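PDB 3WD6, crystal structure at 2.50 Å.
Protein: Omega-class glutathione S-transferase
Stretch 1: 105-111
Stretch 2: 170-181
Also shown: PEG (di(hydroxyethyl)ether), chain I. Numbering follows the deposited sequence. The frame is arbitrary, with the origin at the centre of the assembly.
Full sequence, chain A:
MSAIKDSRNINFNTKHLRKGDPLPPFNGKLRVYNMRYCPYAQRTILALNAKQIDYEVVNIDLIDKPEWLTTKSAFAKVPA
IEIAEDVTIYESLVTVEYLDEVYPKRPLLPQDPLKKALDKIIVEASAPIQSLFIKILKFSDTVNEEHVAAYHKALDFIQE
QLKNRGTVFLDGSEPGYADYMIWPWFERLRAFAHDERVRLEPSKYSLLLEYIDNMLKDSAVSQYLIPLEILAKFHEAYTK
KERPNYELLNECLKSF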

# COMPACT_ATOMS: atom_id res chain seq x y z
N LYS A 105 15.75 0.99 14.47
CA LYS A 105 15.71 -0.45 14.26
C LYS A 105 14.97 -0.86 12.98
O LYS A 105 14.01 -0.20 12.56
N ARG A 106 15.44 -1.94 12.37
CA ARG A 106 14.91 -2.43 11.10
C ARG A 106 14.83 -1.28 10.07
O ARG A 106 13.76 -0.89 9.63
N PRO A 107 15.99 -0.74 9.69
CA PRO A 107 15.97 0.38 8.72
C PRO A 107 15.41 -0.06 7.36
O PRO A 107 15.88 -1.06 6.79
N LEU A 108 14.44 0.68 6.84
CA LEU A 108 13.83 0.34 5.56
C LEU A 108 14.63 0.87 4.38
O LEU A 108 14.74 0.20 3.34
N LEU A 109 15.18 2.07 4.53
CA LEU A 109 15.96 2.67 3.47
C LEU A 109 17.44 2.35 3.65
O LEU A 109 17.97 2.42 4.78
N PRO A 110 18.12 1.97 2.55
CA PRO A 110 19.58 1.84 2.51
C PRO A 110 20.23 3.08 3.12
O PRO A 110 19.77 4.22 2.88
N GLN A 111 21.30 2.87 3.89
CA GLN A 111 22.07 3.99 4.43
C GLN A 111 22.87 4.70 3.32
O GLN A 111 22.95 5.93 3.30
N LEU A 170 13.99 -7.08 -3.07
CA LEU A 170 14.69 -5.93 -3.62
C LEU A 170 15.71 -5.38 -2.62
O LEU A 170 16.83 -5.02 -2.98
N ASP A 171 15.35 -5.34 -1.34
CA ASP A 171 16.25 -4.74 -0.36
C ASP A 171 17.20 -5.72 0.35
O ASP A 171 18.00 -5.29 1.19
N GLY A 172 17.15 -7.00 -0.02
CA GLY A 172 18.09 -7.97 0.52
C GLY A 172 17.42 -9.30 0.84
O GLY A 172 16.61 -9.78 0.04
N SER A 173 17.73 -9.89 2.00
CA SER A 173 17.04 -11.12 2.40
C SER A 173 15.76 -10.81 3.17
O SER A 173 14.85 -11.64 3.19
N GLU A 174 15.68 -9.61 3.75
CA GLU A 174 14.43 -9.06 4.30
C GLU A 174 13.85 -7.98 3.35
O GLU A 174 14.61 -7.15 2.80
N PRO A 175 12.50 -7.92 3.24
CA PRO A 175 11.94 -6.82 2.43
C PRO A 175 12.26 -5.46 3.06
O PRO A 175 12.30 -5.33 4.29
N GLY A 176 12.49 -4.46 2.22
CA GLY A 176 12.76 -3.13 2.70
C GLY A 176 11.82 -2.11 2.07
O GLY A 176 10.69 -2.46 1.67
N TYR A 177 12.29 -0.87 1.95
CA TYR A 177 11.46 0.24 1.53
C TYR A 177 10.90 -0.01 0.13
O TYR A 177 9.70 0.12 -0.10
N ALA A 178 11.80 -0.37 -0.78
CA ALA A 178 11.44 -0.61 -2.17
C ALA A 178 10.38 -1.72 -2.23
O ALA A 178 9.33 -1.57 -2.88
N ASP A 179 10.63 -2.82 -1.52
CA ASP A 179 9.66 -3.90 -1.49
C ASP A 179 8.33 -3.43 -0.91
O ASP A 179 7.29 -3.56 -1.55
N TYR A 180 8.37 -2.89 0.30
CA TYR A 180 7.13 -2.53 0.99
C TYR A 180 6.35 -1.45 0.26
O TYR A 180 5.11 -1.46 0.28
N MET A 181 7.06 -0.51 -0.37
CA MET A 181 6.38 0.67 -0.93
C MET A 181 5.69 0.35 -2.27
O MET A 181 4.80 1.10 -2.71

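Where an irregular segment docks against the start of a helix, backbone carbonyls often serve as anchoring points, and this omega-class glutathione S-transferase illustrates the rule. Arg106 leaves its backbone sideways, but its t, p, t side chain carries the guanidinium across to Pro175, where NH1 donates to the carbonyl O at 2.9 Å, near the guanidinium plane. Tyr177 N, in the first turn of the helix, donates to Leu108 O at 3.0 Å. Glu174, with CB directed toward the first stretch, adds a salt bridge: its OE2 lies 3.3 Å from Arg106 NE over one face of the guanidinium, so the attraction is one of charge alone. A water links Arg106 to Tyr180, accepting from Arg106 NH1 and donating to Tyr180 OH, each at 3.2 Å.

Around these bonds the apolar side chains close up. Tyr177 (chi1 t) has its CB directed toward the first stretch, and Leu109, m, t, lays CD2 over its ring face, 3.5 Å from the centroid, a CH-pi contact. Leu108, also m, t, meets the ring edge of Tyr180 (chi1 m), with CD2 4.0 Å from Tyr180 CD2. A PEG molecule, probably from the crystallisation liquor, borders the contact; its O1 donates to Glu174 OE1 at 2.9 Å.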

# COMPACT_ATOMS: atom_id res chain seq x y z
CB LYS A 105 15.12 -1.17 15.48
CG LYS A 105 16.05 -1.09 16.68
CD LYS A 105 15.44 -1.71 17.91
CE LYS A 105 16.08 -1.11 19.15
NZ LYS A 105 15.63 -1.81 20.39
CB ARG A 106 13.53 -3.07 11.32
CG ARG A 106 12.96 -3.75 10.09
CD ARG A 106 13.56 -5.14 9.89
NE ARG A 106 12.76 -5.96 8.96
CZ ARG A 106 12.74 -5.77 7.64
NH1 ARG A 106 11.98 -6.56 6.86
NH2 ARG A 106 13.49 -4.80 7.09
CB PRO A 107 17.44 0.78 8.60
CG PRO A 107 18.21 -0.47 9.00
CD PRO A 107 17.36 -1.16 10.04
CB LEU A 108 12.39 0.85 5.51
CG LEU A 108 11.54 0.21 6.61
CD1 LEU A 108 10.11 0.74 6.59
CD2 LEU A 108 11.60 -1.32 6.48
CB LEU A 109 15.73 4.19 3.43
CG LEU A 109 14.43 4.67 2.76
CD1 LEU A 109 14.05 6.10 3.16
CD2 LEU A 109 14.52 4.56 1.23
CB PRO A 110 19.88 1.82 1.01
CG PRO A 110 18.68 1.21 0.39
CD PRO A 110 17.49 1.62 1.26
CB GLN A 111 22.99 3.53 5.57
CG GLN A 111 22.37 3.66 7.00
CD GLN A 111 21.26 2.62 7.32
OE1 GLN A 111 20.82 1.85 6.46
NE2 GLN A 111 20.81 2.61 8.58
CB LEU A 170 13.68 -4.85 -4.00
CG LEU A 170 12.82 -5.20 -5.22
CD1 LEU A 170 11.61 -4.21 -5.35
CD2 LEU A 170 13.66 -5.24 -6.51
CB ASP A 171 15.47 -3.87 0.64
CG ASP A 171 15.07 -2.53 0.04
OD1 ASP A 171 15.98 -1.81 -0.44
OD2 ASP A 171 13.86 -2.20 -0.00
CB SER A 173 17.93 -12.12 3.15
OG SER A 173 18.15 -13.32 2.39
CB GLU A 174 14.72 -8.33 5.61
CG GLU A 174 14.59 -9.10 6.86
CD GLU A 174 15.09 -8.29 8.02
OE1 GLU A 174 15.83 -7.31 7.77
OE2 GLU A 174 14.74 -8.62 9.18
CB PRO A 175 10.42 -7.05 2.50
CG PRO A 175 10.22 -8.37 3.23
CD PRO A 175 11.48 -8.61 4.03
CB TYR A 177 12.30 1.50 1.54
CG TYR A 177 11.66 2.75 1.00
CD1 TYR A 177 11.69 3.04 -0.36
CD2 TYR A 177 11.09 3.69 1.86
CE1 TYR A 177 11.16 4.23 -0.86
CE2 TYR A 177 10.55 4.89 1.37
CZ TYR A 177 10.59 5.15 0.01
OH TYR A 177 10.04 6.34 -0.48
CB ALA A 178 12.67 -0.99 -2.97
CB ASP A 179 10.18 -5.08 -0.69
CG ASP A 179 11.52 -5.58 -1.20
OD1 ASP A 179 11.55 -6.30 -2.24
OD2 ASP A 179 12.55 -5.26 -0.54
CB TYR A 180 7.38 -2.10 2.43
CG TYR A 180 7.72 -3.25 3.35
CD1 TYR A 180 7.00 -4.45 3.31
CD2 TYR A 180 8.79 -3.15 4.25
CE1 TYR A 180 7.31 -5.52 4.15
CE2 TYR A 180 9.11 -4.21 5.10
CZ TYR A 180 8.37 -5.39 5.04
OH TYR A 180 8.67 -6.44 5.90
CB MET A 181 7.33 1.87 -1.06
CG MET A 181 7.83 2.42 0.28
SD MET A 181 6.50 2.90 1.40
CE MET A 181 6.35 1.43 2.44
C1 PEG I . 15.96 -5.16 5.61
O1 PEG I . 17.23 -5.42 6.16
C2 PEG I . 15.83 -4.40 4.32
O2 PEG I . 16.07 -3.02 4.38
C3 PEG I . 16.60 -2.36 3.27
C4 PEG I . 17.83 -1.55 3.51
O4 PEG I . 18.43 -1.77 4.74
O HOH W 1 9.70 -8.41 8.17